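PDB 6I60: alpha-rhamnosidase from Dictyoglomus thermophilum, which probably catalyses the hydrolysis of terminal non-reducing alpha-L-rhamnose residues in alpha-L-rhamnosides, releasing rhamnose. Local coordinates for residues Gly198-Tyr202 with Val215-Gly219; Gln220-Lys224 with Tyr254-Tyr260; Ile294-Ser298 with Pro429-Tyr433; Ser339-Pro343 with Gly525-Lys529; Asp501-Met507 with Asp546-Trp552. All coordinates share one frame; numbering follows the deposited sequence.

Interaction 1: residues Gly198-Tyr202 with Val215-Gly219; sequences GLGLY and VLDPG
The Y202 ring runs alongside the D217 side chain in the same direction, and the two are joined by a hydrogen bond of 2.5 Å from Y202 OH to D217 OD2. The bond uses the anti lone pair of the carboxylate oxygen, and ring and carboxylate planes are turned 63° apart. Y202 reaches this partner because CG sits between its backbone N and carbonyl carbon (chi1 74°), which lays the ring along the aspartate. D217 OD2 is also hydrogen-bonded to T230 OG1 and the tyrosine hydroxyl to Y232 OH, both on strand 226-233, so neither buried oxygen depends on the other alone. Where strand 189-199 gives way to strand 201-206, G200 and L201 both face G250, a classic beta bulge, with a cis peptide between L199 and G200. Against this bulge lies the loop 215-219, with its own cis peptide before P218. P218 CD comes to the edge of the Y202 ring, in its plane, 3.7 Å from Y202 CD1, and lies close to the carbonyl oxygens of G198 and G200. D217 O receives a weak hydrogen bond of 3.2 Å from Y202 N and a C-H contact of 3.3 Å from L201 CA. L201 and L216 run alongside each other; L201 CD1 meets L216 CD2 at 3.9 Å, while the other branch, L201 CD2, rests on the L216 backbone, 3.6 Å from L216 C.

Interaction 2: residues Gln220-Lys224 with Tyr254-Tyr260; sequences QTDYK and YVKEYGY
Three tyrosines, Y223, Y254 and Y260, form an aromatic cluster that joins the loops 220-224 and 254-260, both within the N-terminal domain of the rhamnosidase family. Y223 lies in the middle and takes part in two edge-to-face pairs with opposite roles. Its own edge is turned to the face of Y260, with centroids 5.3 Å apart and planes at 74°; Y223 CD2 stands 3.7 Å from Y260 CZ. Toward Y254 it offers a face instead, met in an offset arrangement by the edge of Y254, whose CD1 is 3.6 Å from Y223 CD2. Y223 is placed for both by a CG anti to its carbonyl carbon (chi1 -56°), which sends the ring out toward the opposite loop.

Polar bonds flank the rings. D222 makes an Asx turn, its OD1 accepting from K224 N at 3.2 Å, and the same oxygen takes a weak bond of 3.3 Å from Y260 OH. K224 stretches its extended chain past Y260 to place NZ 3.0 Å from G259 O, in the carbonyl plane and on a lone pair. The hydroxyl of Y254 is held elsewhere, by K264.

Outside the two loops, Y223 and Y254 both pack on L199 of strand 189-199; T221, next to the cluster in its loop, reaches K529 and D533 of helix 524-535 in the glycosidase domain.

Interaction 3: residues Ile294-Ser298 with Pro429-Tyr433; sequences ITLNS and PRFTY
Apolar packing is carried by I294, which approaches two consecutive residues of the loop 429-433. Its CD1 lies 3.7 Å from CD of R430 and also close to NH1 of that guanidinium, while the CG2 branch comes near the plane of the F431 ring at its edge, 4.5 Å from F431 CD2. R430 CG sits between the backbone N and the carbonyl carbon (chi1 45°), and the chain runs on so that CD lies over one face of the adjoining F431 ring; the turn at chi3 then directs the guanidinium, whose NE forms a salt bridge with E203.

This arrangement joins strand 288-298 of the N-terminal domain to a loop of the concanavalin-like domain, lying between strands 425-427 and 434-436. I248 of strand 242-250 touches both I294 and F431.

Mixed contacts involve N297, whose amide lies against the root of the F431 side chain, N297 OD1 being 3.7 Å from F431 CB, with amide and ring planes 52° apart; that oxygen accepts from the backbone N of N251.

Among polar contacts, T432 OG1 lies 3.1 Å from S298 O, a weak hydrogen bond at most, with L299 O a second weak acceptor within reach of the same proton.

Interaction 4: residues Ser339-Pro343 with Gly525-Lys529; sequences SEIYP and GFYRK
Helix 524-535 of the six-hairpin glycosidase domain is met near its start by the loop 339-343 of the N-terminal domain, where E340 and Y342 pack on K529. The interface rests here on packing, with no hydrogen bond between the segments. K529 runs its aliphatic chain over one face of the Y342 ring in a CH-pi contact: CG is 4.2 Å from the ring centroid and 16° off the normal, and CD lies 3.7 Å from Y342 CE2. A bend at chi2 (-111°) turns the chain along the tyrosine, and its ammonium goes beyond the ring to D533 and to the carbonyl oxygens of Q220 and S492. E340 crosses K529 at about a right angle; E340 OE2 is 3.5 Å from K529 CA, but its carboxylate does not pair with this lysine. Instead E340 OE1 is taken by a salt bridge to R226 and a hydrogen bond with N532 ND2. L228 of strand 226-233 backs E340, Y342 and K529 alike. At the first turn the loop comes close to a glycine: the CA atoms of Y342 and G525 are 4.6 Å apart, and P343 CD lies 4.0 Å from F526 N.

Interaction 5: residues Asp501-Met507 with Asp546-Trp552; sequences DERMGWM and DVIPPYW
G505 O is gripped by two groups of the opposite loop: I548 N donates a hydrogen bond of 2.7 Å, nearly straight at 168°, and V547 CA adds a C-H contact at 3.2 Å. Two residues on, M507 N donates to D546 O, also at 2.7 Å. Together the bonds make a single beta bridge between W506 and V547, just before helix 507-512, whose N-cap position W506 holds. G505 is the centre of an inverse gamma turn.

Side chains pack around the bridge. V547 CG1 sits over the face of the W506 indole, 3.5 Å from the centroid of its six-membered ring, in a CH-pi contact. M504 does the same to W552: a bend at chi2 (-45°) brings SD above the indole, at a distance, and the extended last torsion carries CE on over the five-membered ring, 3.7 Å from its centroid. SD also neighbours Y551 in a Met-aromatic contact. M507 and I548 pack by CG and CG1. E502 receives the indole N-H of W506 on OE1 at 2.7 Å, on the anti side but out of the carboxylate plane, and its CG touches W552 CH2 at 3.6 Å.

A triethylene glycol, probably from the crystallisation liquor, lies by W506 and makes a weak hydrogen bond to E502 OE1. The indole N-H and the glycol thus share one carboxylate oxygen, while the bridge fixes the backbone ahead of helix 507-512; the glycol may mark a pocket but proves no substrate site.

Interactions 1, 2 and 3 gather in the beta-rich part of the chain, with centres about 12 to 17 Å apart; L201 of interaction 1 packs on F431 of interaction 3. Interaction 1 closes before interaction 2 opens, the segments 215-219 and 220-224 being consecutive. G219 meets Y342 between interactions 1 and 4. Interactions 3 and 4 cross along the chain, as do 4 and 5. Interaction 5 lies wholly in the glycosidase domain, its centre about 12 Å from that of interaction 2, which it touches where Y551 OH probably bonds T221 O. R503 NH1 likewise reaches Y433 O of interaction 3. Interaction 4 and these links fasten the beta domains to the helical glycosidase domain at several separate points.

Interaction 1: residues Gly198-Tyr202 with Val215-Gly219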
# COMPACT_ATOMS: atom_id res chain seq x y z
N GLY A 198 -8.01 15.92 13.28
CA GLY A 198 -9.18 15.48 14.01
C GLY A 198 -9.14 14.00 14.33
O GLY A 198 -9.21 13.17 13.42
N LEU A 199 -9.03 13.67 15.61
CA LEU A 199 -8.91 12.28 16.05
C LEU A 199 -10.27 11.75 16.46
O LEU A 199 -11.03 12.44 17.15
CB LEU A 199 -7.92 12.17 17.21
CG LEU A 199 -6.47 12.54 16.90
CD1 LEU A 199 -5.54 11.90 17.91
CD2 LEU A 199 -6.09 12.11 15.48
N GLY A 200 -10.59 10.53 16.03
CA GLY A 200 -9.73 9.76 15.15
C GLY A 200 -10.01 10.02 13.68
O GLY A 200 -9.16 9.80 12.82
N LEU A 201 -11.22 10.50 13.40
CA LEU A 201 -11.64 10.88 12.06
C LEU A 201 -12.30 12.25 12.12
O LEU A 201 -12.78 12.68 13.17
CB LEU A 201 -12.61 9.85 11.46
CG LEU A 201 -12.09 8.41 11.39
CD1 LEU A 201 -13.22 7.44 11.04
CD2 LEU A 201 -10.95 8.30 10.38
N TYR A 202 -12.33 12.93 10.98
CA TYR A 202 -12.89 14.27 10.93
C TYR A 202 -13.41 14.57 9.53
O TYR A 202 -13.08 13.89 8.56
CB TYR A 202 -11.85 15.33 11.34
CG TYR A 202 -10.79 15.59 10.29
CD1 TYR A 202 -9.62 14.84 10.26
CD2 TYR A 202 -10.95 16.59 9.34
CE1 TYR A 202 -8.65 15.07 9.31
CE2 TYR A 202 -9.99 16.83 8.38
CZ TYR A 202 -8.84 16.07 8.37
OH TYR A 202 -7.87 16.30 7.42
N VAL A 215 -11.29 10.92 2.40
CA VAL A 215 -12.21 10.39 3.40
C VAL A 215 -11.41 9.56 4.40
O VAL A 215 -10.29 9.13 4.12
CB VAL A 215 -13.34 9.54 2.78
CG1 VAL A 215 -14.33 10.42 2.04
CG2 VAL A 215 -12.76 8.49 1.84
N LEU A 216 -12.01 9.32 5.57
CA LEU A 216 -11.40 8.53 6.63
C LEU A 216 -10.00 9.04 6.97
O LEU A 216 -9.04 8.27 7.11
CB LEU A 216 -11.37 7.04 6.26
CG LEU A 216 -12.74 6.39 6.06
CD1 LEU A 216 -12.60 4.88 5.94
CD2 LEU A 216 -13.69 6.75 7.19
N ASP A 217 -9.87 10.36 7.08
CA ASP A 217 -8.72 11.17 7.43
C ASP A 217 -8.73 11.53 8.91
O ASP A 217 -9.80 11.80 9.47
CB ASP A 217 -8.70 12.46 6.60
CG ASP A 217 -7.30 12.94 6.29
OD1 ASP A 217 -6.51 12.17 5.72
OD2 ASP A 217 -6.98 14.10 6.63
N PRO A 218 -7.58 11.52 9.60
CA PRO A 218 -6.26 11.21 9.04
C PRO A 218 -5.96 9.71 9.01
O PRO A 218 -6.84 8.90 9.27
CB PRO A 218 -5.31 11.92 10.00
CG PRO A 218 -6.02 11.86 11.31
CD PRO A 218 -7.50 11.92 11.01
N GLY A 219 -4.71 9.37 8.68
CA GLY A 219 -4.32 7.98 8.63
C GLY A 219 -4.16 7.36 10.00
O GLY A 219 -3.93 8.03 11.01

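Interaction 2: residues Gln220-Lys224 with Tyr254-Tyr260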
# COMPACT_ATOMS: atom_id res chain seq x y z
N GLN A 220 -4.29 6.03 10.04
CA GLN A 220 -4.18 5.29 11.28
C GLN A 220 -2.72 5.16 11.68
O GLN A 220 -1.91 4.59 10.94
CB GLN A 220 -4.82 3.91 11.13
CG GLN A 220 -6.21 3.94 10.53
CD GLN A 220 -6.84 2.56 10.45
OE1 GLN A 220 -6.27 1.58 10.95
NE2 GLN A 220 -8.01 2.47 9.83
N THR A 221 -2.38 5.70 12.85
CA THR A 221 -1.05 5.56 13.43
C THR A 221 -1.19 5.36 14.93
O THR A 221 -2.28 5.43 15.48
CB THR A 221 -0.16 6.79 13.15
OG1 THR A 221 -0.92 7.98 13.39
CG2 THR A 221 0.33 6.78 11.72
N ASP A 222 -0.06 5.09 15.58
CA ASP A 222 -0.02 5.07 17.04
C ASP A 222 -0.15 6.51 17.53
O ASP A 222 0.85 7.24 17.59
CB ASP A 222 1.26 4.42 17.54
CG ASP A 222 1.29 4.27 19.05
OD1 ASP A 222 0.39 4.81 19.72
OD2 ASP A 222 2.21 3.60 19.56
N TYR A 223 -1.37 6.92 17.86
CA TYR A 223 -1.63 8.32 18.19
C TYR A 223 -0.87 8.77 19.44
O TYR A 223 -0.69 9.97 19.64
CB TYR A 223 -3.13 8.55 18.37
CG TYR A 223 -3.96 8.14 17.18
CD1 TYR A 223 -3.93 8.87 16.00
CD2 TYR A 223 -4.78 7.01 17.23
CE1 TYR A 223 -4.69 8.50 14.90
CE2 TYR A 223 -5.54 6.63 16.14
CZ TYR A 223 -5.49 7.38 14.98
OH TYR A 223 -6.25 7.00 13.89
N LYS A 224 -0.42 7.83 20.27
CA LYS A 224 0.38 8.20 21.43
C LYS A 224 1.80 8.59 21.03
O LYS A 224 2.46 9.35 21.74
CB LYS A 224 0.41 7.06 22.44
CG LYS A 224 -0.71 7.11 23.47
CD LYS A 224 -0.66 5.90 24.39
CE LYS A 224 -1.71 6.00 25.48
NZ LYS A 224 -1.98 4.68 26.11
N TYR A 254 -9.20 5.95 17.35
CA TYR A 254 -8.98 6.66 18.61
C TYR A 254 -10.12 6.31 19.56
O TYR A 254 -11.05 7.09 19.78
CB TYR A 254 -8.87 8.16 18.38
CG TYR A 254 -8.15 8.92 19.47
CD1 TYR A 254 -6.77 8.87 19.58
CD2 TYR A 254 -8.86 9.68 20.39
CE1 TYR A 254 -6.11 9.57 20.58
CE2 TYR A 254 -8.21 10.38 21.40
CZ TYR A 254 -6.83 10.32 21.48
OH TYR A 254 -6.17 11.01 22.48
N VAL A 255 -10.05 5.10 20.12
CA VAL A 255 -11.09 4.59 21.00
C VAL A 255 -10.44 4.06 22.27
O VAL A 255 -9.24 3.78 22.31
CB VAL A 255 -11.93 3.48 20.32
CG1 VAL A 255 -13.02 4.10 19.45
CG2 VAL A 255 -11.04 2.58 19.49
N LYS A 256 -11.27 3.91 23.31
CA LYS A 256 -10.75 3.55 24.63
C LYS A 256 -10.20 2.13 24.67
O LYS A 256 -9.32 1.84 25.49
CB LYS A 256 -11.84 3.73 25.68
CG LYS A 256 -11.65 4.94 26.58
CD LYS A 256 -10.98 4.56 27.89
CE LYS A 256 -11.98 4.52 29.03
NZ LYS A 256 -11.40 3.90 30.25
N GLU A 257 -10.69 1.24 23.80
CA GLU A 257 -10.25 -0.15 23.86
C GLU A 257 -8.78 -0.29 23.49
O GLU A 257 -8.09 -1.17 24.03
CB GLU A 257 -11.11 -1.01 22.94
CG GLU A 257 -11.25 -0.48 21.52
CD GLU A 257 -12.65 0.02 21.22
OE1 GLU A 257 -13.35 0.43 22.17
OE2 GLU A 257 -13.04 0.02 20.03
N TYR A 258 -8.27 0.54 22.59
CA TYR A 258 -6.88 0.49 22.18
C TYR A 258 -5.98 1.38 23.03
O TYR A 258 -4.80 1.55 22.70
CB TYR A 258 -6.74 0.88 20.71
CG TYR A 258 -7.61 0.06 19.78
CD1 TYR A 258 -7.81 -1.30 20.01
CD2 TYR A 258 -8.23 0.64 18.68
CE1 TYR A 258 -8.60 -2.05 19.16
CE2 TYR A 258 -9.03 -0.11 17.84
CZ TYR A 258 -9.21 -1.45 18.08
OH TYR A 258 -10.00 -2.20 17.24
N GLY A 259 -6.51 1.95 24.12
CA GLY A 259 -5.71 2.79 24.99
C GLY A 259 -5.73 4.26 24.65
O GLY A 259 -4.72 4.94 24.87
N TYR A 260 -6.83 4.77 24.12
CA TYR A 260 -6.95 6.17 23.75
C TYR A 260 -8.11 6.82 24.49
O TYR A 260 -8.78 6.19 25.32
CB TYR A 260 -7.12 6.31 22.23
CG TYR A 260 -5.97 5.75 21.43
CD1 TYR A 260 -4.67 6.18 21.65
CD2 TYR A 260 -6.18 4.79 20.45
CE1 TYR A 260 -3.61 5.67 20.92
CE2 TYR A 260 -5.13 4.27 19.72
CZ TYR A 260 -3.85 4.72 19.95
OH TYR A 260 -2.80 4.21 19.23

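Interaction 3: residues Ile294-Ser298 with Pro429-Tyr433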
# COMPACT_ATOMS: atom_id res chain seq x y z
N ILE A 294 -25.36 12.41 13.50
CA ILE A 294 -24.65 11.15 13.68
C ILE A 294 -24.58 10.81 15.16
O ILE A 294 -24.11 11.62 15.97
CB ILE A 294 -23.25 11.21 13.05
CG1 ILE A 294 -23.35 11.40 11.54
CG2 ILE A 294 -22.47 9.94 13.36
CD1 ILE A 294 -22.83 12.73 11.06
N THR A 295 -25.05 9.61 15.52
CA THR A 295 -24.94 9.13 16.89
C THR A 295 -23.70 8.25 17.03
O THR A 295 -22.58 8.75 17.07
CB THR A 295 -26.19 8.37 17.31
OG1 THR A 295 -26.30 7.16 16.55
CG2 THR A 295 -27.44 9.22 17.08
N LEU A 296 -23.91 6.93 17.09
CA LEU A 296 -22.80 6.00 17.21
C LEU A 296 -22.09 5.85 15.87
O LEU A 296 -22.72 5.83 14.81
CB LEU A 296 -23.29 4.64 17.70
CG LEU A 296 -24.06 4.64 19.02
CD1 LEU A 296 -24.56 3.25 19.34
CD2 LEU A 296 -23.19 5.18 20.14
N ASN A 297 -20.76 5.74 15.92
CA ASN A 297 -19.96 5.54 14.72
C ASN A 297 -18.77 4.66 15.07
O ASN A 297 -18.06 4.93 16.05
CB ASN A 297 -19.49 6.87 14.12
CG ASN A 297 -18.61 7.67 15.07
OD1 ASN A 297 -17.40 7.76 14.88
ND2 ASN A 297 -19.22 8.26 16.09
N SER A 298 -18.56 3.60 14.29
CA SER A 298 -17.49 2.66 14.54
C SER A 298 -17.05 2.05 13.22
O SER A 298 -17.88 1.77 12.35
CB SER A 298 -17.92 1.56 15.52
OG SER A 298 -16.79 0.86 16.03
N PRO A 429 -22.37 6.78 4.72
CA PRO A 429 -21.62 6.82 5.97
C PRO A 429 -20.29 7.54 5.79
O PRO A 429 -19.68 7.51 4.72
CB PRO A 429 -21.40 5.34 6.31
CG PRO A 429 -22.39 4.59 5.47
CD PRO A 429 -22.56 5.40 4.23
N ARG A 430 -19.85 8.20 6.86
CA ARG A 430 -18.64 9.00 6.83
C ARG A 430 -17.57 8.57 7.82
O ARG A 430 -16.41 8.98 7.67
CB ARG A 430 -18.97 10.48 7.10
CG ARG A 430 -19.92 10.67 8.26
CD ARG A 430 -19.94 12.10 8.77
NE ARG A 430 -20.50 13.05 7.81
CZ ARG A 430 -21.77 13.05 7.39
NH1 ARG A 430 -22.63 12.15 7.84
NH2 ARG A 430 -22.17 13.96 6.52
N PHE A 431 -17.91 7.76 8.82
CA PHE A 431 -16.98 7.37 9.87
C PHE A 431 -16.86 5.86 10.00
O PHE A 431 -16.65 5.33 11.09
CB PHE A 431 -17.40 7.98 11.21
CG PHE A 431 -17.28 9.48 11.26
CD1 PHE A 431 -16.16 10.12 10.75
CD2 PHE A 431 -18.29 10.25 11.80
CE1 PHE A 431 -16.04 11.50 10.79
CE2 PHE A 431 -18.19 11.63 11.85
CZ PHE A 431 -17.06 12.26 11.34
N THR A 432 -16.98 5.14 8.88
CA THR A 432 -16.88 3.69 8.88
C THR A 432 -16.62 3.22 7.46
O THR A 432 -16.69 3.99 6.50
CB THR A 432 -18.16 3.04 9.43
OG1 THR A 432 -18.07 1.62 9.30
CG2 THR A 432 -19.37 3.54 8.67
N TYR A 433 -16.31 1.93 7.33
CA TYR A 433 -16.20 1.29 6.03
C TYR A 433 -16.38 -0.21 6.21
O TYR A 433 -16.10 -0.76 7.28
CB TYR A 433 -14.87 1.61 5.34
CG TYR A 433 -13.67 0.81 5.82
CD1 TYR A 433 -13.29 -0.35 5.17
CD2 TYR A 433 -12.92 1.24 6.90
CE1 TYR A 433 -12.19 -1.08 5.59
CE2 TYR A 433 -11.82 0.52 7.34
CZ TYR A 433 -11.46 -0.64 6.68
OH TYR A 433 -10.37 -1.37 7.10

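Interaction 4: residues Ser339-Pro343 with Gly525-Lys529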
# COMPACT_ATOMS: atom_id res chain seq x y z
N SER A 339 3.44 15.78 9.32
CA SER A 339 2.70 15.81 8.05
C SER A 339 3.48 15.01 7.02
O SER A 339 4.41 15.53 6.39
CB SER A 339 2.47 17.24 7.58
OG SER A 339 1.72 17.26 6.38
N GLU A 340 3.10 13.75 6.83
CA GLU A 340 3.74 12.89 5.85
C GLU A 340 3.03 13.02 4.51
O GLU A 340 1.80 13.18 4.45
CB GLU A 340 3.72 11.44 6.31
CG GLU A 340 4.54 11.18 7.57
CD GLU A 340 5.15 9.79 7.58
OE1 GLU A 340 5.02 9.09 8.61
OE2 GLU A 340 5.77 9.40 6.57
N ILE A 341 3.80 12.96 3.43
CA ILE A 341 3.27 13.02 2.07
C ILE A 341 3.09 11.59 1.60
O ILE A 341 4.06 10.89 1.28
CB ILE A 341 4.19 13.82 1.14
CG1 ILE A 341 4.64 15.12 1.81
CG2 ILE A 341 3.48 14.11 -0.17
CD1 ILE A 341 3.57 16.18 1.85
N TYR A 342 1.84 11.14 1.56
CA TYR A 342 1.51 9.78 1.16
C TYR A 342 0.08 9.78 0.63
O TYR A 342 -0.71 10.67 0.97
CB TYR A 342 1.66 8.79 2.32
CG TYR A 342 0.57 8.85 3.37
CD1 TYR A 342 0.29 10.03 4.04
CD2 TYR A 342 -0.15 7.71 3.70
CE1 TYR A 342 -0.70 10.09 5.00
CE2 TYR A 342 -1.15 7.76 4.67
CZ TYR A 342 -1.41 8.95 5.31
OH TYR A 342 -2.40 9.01 6.27
N PRO A 343 -0.27 8.82 -0.21
CA PRO A 343 -1.63 8.78 -0.78
C PRO A 343 -2.68 8.64 0.31
O PRO A 343 -2.58 7.75 1.17
CB PRO A 343 -1.60 7.55 -1.69
CG PRO A 343 -0.16 7.37 -2.03
CD PRO A 343 0.60 7.79 -0.81
N GLY A 525 5.37 6.12 -1.44
CA GLY A 525 4.82 7.03 -0.44
C GLY A 525 4.06 6.30 0.65
O GLY A 525 4.08 6.72 1.81
N PHE A 526 3.39 5.20 0.30
CA PHE A 526 2.65 4.43 1.29
C PHE A 526 3.59 3.69 2.24
O PHE A 526 3.37 3.69 3.45
CB PHE A 526 1.72 3.45 0.58
CG PHE A 526 0.73 2.78 1.49
CD1 PHE A 526 -0.46 3.40 1.82
CD2 PHE A 526 0.99 1.52 2.01
CE1 PHE A 526 -1.37 2.79 2.66
CE2 PHE A 526 0.09 0.90 2.85
CZ PHE A 526 -1.10 1.53 3.17
N TYR A 527 4.64 3.07 1.70
CA TYR A 527 5.52 2.26 2.54
C TYR A 527 6.42 3.13 3.40
O TYR A 527 6.80 2.71 4.51
CB TYR A 527 6.35 1.32 1.66
CG TYR A 527 5.56 0.12 1.19
CD1 TYR A 527 4.62 -0.48 2.02
CD2 TYR A 527 5.76 -0.41 -0.07
CE1 TYR A 527 3.90 -1.58 1.60
CE2 TYR A 527 5.04 -1.51 -0.51
CZ TYR A 527 4.12 -2.09 0.33
OH TYR A 527 3.40 -3.19 -0.09
N ARG A 528 6.78 4.32 2.93
CA ARG A 528 7.57 5.23 3.76
C ARG A 528 6.82 5.62 5.02
O ARG A 528 7.41 5.73 6.10
CB ARG A 528 7.96 6.47 2.95
CG ARG A 528 9.22 6.30 2.12
CD ARG A 528 9.43 7.49 1.19
NE ARG A 528 10.58 8.29 1.58
CZ ARG A 528 10.52 9.57 1.92
NH1 ARG A 528 9.36 10.21 1.92
NH2 ARG A 528 11.63 10.22 2.26
N LYS A 529 5.51 5.84 4.90
CA LYS A 529 4.69 6.11 6.08
C LYS A 529 4.58 4.88 6.97
O LYS A 529 4.62 4.99 8.20
CB LYS A 529 3.31 6.60 5.65
CG LYS A 529 2.35 6.86 6.81
CD LYS A 529 1.22 5.85 6.82
CE LYS A 529 0.18 6.19 7.87
NZ LYS A 529 -0.30 4.97 8.57

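Interaction 5: residues Asp501-Met507 with Asp546-Trp552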
# COMPACT_ATOMS: atom_id res chain seq x y z
N ASP A 501 -14.05 -7.80 12.41
CA ASP A 501 -13.62 -7.01 13.56
C ASP A 501 -12.11 -7.10 13.75
O ASP A 501 -11.63 -7.35 14.86
CB ASP A 501 -14.34 -7.48 14.83
CG ASP A 501 -14.31 -8.99 15.00
OD1 ASP A 501 -13.78 -9.69 14.12
OD2 ASP A 501 -14.81 -9.47 16.03
N GLU A 502 -11.35 -6.90 12.67
CA GLU A 502 -9.90 -6.93 12.74
C GLU A 502 -9.31 -5.78 11.94
O GLU A 502 -9.16 -4.67 12.46
CB GLU A 502 -9.37 -8.27 12.23
CG GLU A 502 -7.93 -8.56 12.62
CD GLU A 502 -7.59 -10.04 12.55
OE1 GLU A 502 -6.45 -10.41 12.92
OE2 GLU A 502 -8.45 -10.83 12.12
N ARG A 503 -8.98 -6.04 10.67
CA ARG A 503 -8.41 -5.03 9.77
C ARG A 503 -7.12 -4.43 10.33
O ARG A 503 -6.80 -3.27 10.07
CB ARG A 503 -9.43 -3.93 9.46
CG ARG A 503 -10.82 -4.44 9.14
CD ARG A 503 -11.85 -3.32 9.15
NE ARG A 503 -13.21 -3.83 9.32
CZ ARG A 503 -14.30 -3.20 8.88
NH1 ARG A 503 -14.18 -2.04 8.24
NH2 ARG A 503 -15.49 -3.73 9.07
N MET A 504 -6.38 -5.22 11.11
CA MET A 504 -5.15 -4.75 11.71
C MET A 504 -4.00 -4.79 10.71
O MET A 504 -4.09 -5.43 9.65
CB MET A 504 -4.80 -5.60 12.94
CG MET A 504 -5.71 -5.37 14.13
SD MET A 504 -5.99 -3.62 14.44
CE MET A 504 -7.18 -3.69 15.78
N GLY A 505 -2.92 -4.10 11.05
CA GLY A 505 -1.76 -4.07 10.19
C GLY A 505 -0.79 -5.20 10.48
O GLY A 505 0.33 -4.96 10.95
N TRP A 506 -1.21 -6.43 10.20
CA TRP A 506 -0.36 -7.59 10.45
C TRP A 506 0.90 -7.52 9.59
O TRP A 506 0.82 -7.34 8.37
CB TRP A 506 -1.13 -8.88 10.18
CG TRP A 506 -2.12 -9.22 11.25
CD1 TRP A 506 -3.42 -8.83 11.32
CD2 TRP A 506 -1.87 -10.01 12.42
NE1 TRP A 506 -4.01 -9.34 12.45
CE2 TRP A 506 -3.08 -10.06 13.15
CE3 TRP A 506 -0.75 -10.67 12.93
CZ2 TRP A 506 -3.20 -10.76 14.35
CZ3 TRP A 506 -0.87 -11.36 14.12
CH2 TRP A 506 -2.08 -11.40 14.82
N MET A 507 2.06 -7.69 10.23
CA MET A 507 3.33 -7.49 9.55
C MET A 507 3.62 -8.58 8.53
O MET A 507 4.25 -8.32 7.50
CB MET A 507 4.46 -7.41 10.57
CG MET A 507 4.49 -6.11 11.35
SD MET A 507 5.48 -4.85 10.52
CE MET A 507 7.11 -5.27 11.14
N ASP A 546 3.50 -7.87 16.08
CA ASP A 546 2.99 -8.60 14.92
C ASP A 546 2.00 -7.77 14.12
O ASP A 546 1.83 -8.00 12.92
CB ASP A 546 2.35 -9.92 15.37
CG ASP A 546 3.37 -11.03 15.53
OD1 ASP A 546 4.43 -10.97 14.86
OD2 ASP A 546 3.11 -11.96 16.31
N VAL A 547 1.34 -6.80 14.76
CA VAL A 547 0.49 -5.84 14.06
C VAL A 547 1.05 -4.44 14.30
O VAL A 547 1.47 -4.10 15.41
CB VAL A 547 -0.99 -5.95 14.49
CG1 VAL A 547 -1.41 -7.40 14.60
CG2 VAL A 547 -1.25 -5.23 15.81
N ILE A 548 1.08 -3.64 13.23
CA ILE A 548 1.58 -2.27 13.28
C ILE A 548 0.59 -1.39 12.53
O ILE A 548 0.30 -1.66 11.36
CB ILE A 548 2.99 -2.15 12.69
CG1 ILE A 548 3.95 -3.16 13.32
CG2 ILE A 548 3.52 -0.73 12.87
CD1 ILE A 548 4.36 -2.82 14.73
N PRO A 549 0.05 -0.32 13.14
CA PRO A 549 0.26 0.15 14.52
C PRO A 549 -0.23 -0.84 15.58
O PRO A 549 -1.18 -1.58 15.32
CB PRO A 549 -0.54 1.45 14.58
CG PRO A 549 -0.72 1.86 13.16
CD PRO A 549 -0.83 0.59 12.40
N PRO A 550 0.40 -0.84 16.75
CA PRO A 550 0.10 -1.86 17.77
C PRO A 550 -1.16 -1.55 18.58
O PRO A 550 -1.13 -1.41 19.80
CB PRO A 550 1.37 -1.83 18.64
CG PRO A 550 1.83 -0.42 18.56
CD PRO A 550 1.46 0.09 17.19
N TYR A 551 -2.29 -1.44 17.88
CA TYR A 551 -3.57 -1.40 18.58
C TYR A 551 -3.79 -2.68 19.37
O TYR A 551 -4.34 -2.65 20.48
CB TYR A 551 -4.71 -1.18 17.58
CG TYR A 551 -4.51 0.03 16.69
CD1 TYR A 551 -4.54 1.32 17.21
CD2 TYR A 551 -4.29 -0.12 15.33
CE1 TYR A 551 -4.36 2.42 16.40
CE2 TYR A 551 -4.10 0.98 14.50
CZ TYR A 551 -4.14 2.24 15.04
OH TYR A 551 -3.96 3.34 14.23
N TRP A 552 -3.36 -3.81 18.82
CA TRP A 552 -3.22 -5.06 19.56
C TRP A 552 -1.74 -5.25 19.86
O TRP A 552 -0.93 -5.37 18.94
CB TRP A 552 -3.76 -6.24 18.75
CG TRP A 552 -5.24 -6.23 18.52
CD1 TRP A 552 -6.16 -5.39 19.08
CD2 TRP A 552 -5.98 -7.11 17.66
NE1 TRP A 552 -7.42 -5.69 18.62
CE2 TRP A 552 -7.33 -6.74 17.75
CE3 TRP A 552 -5.61 -8.17 16.82
CZ2 TRP A 552 -8.33 -7.40 17.03
CZ3 TRP A 552 -6.61 -8.82 16.11
CH2 TRP A 552 -7.95 -8.43 16.22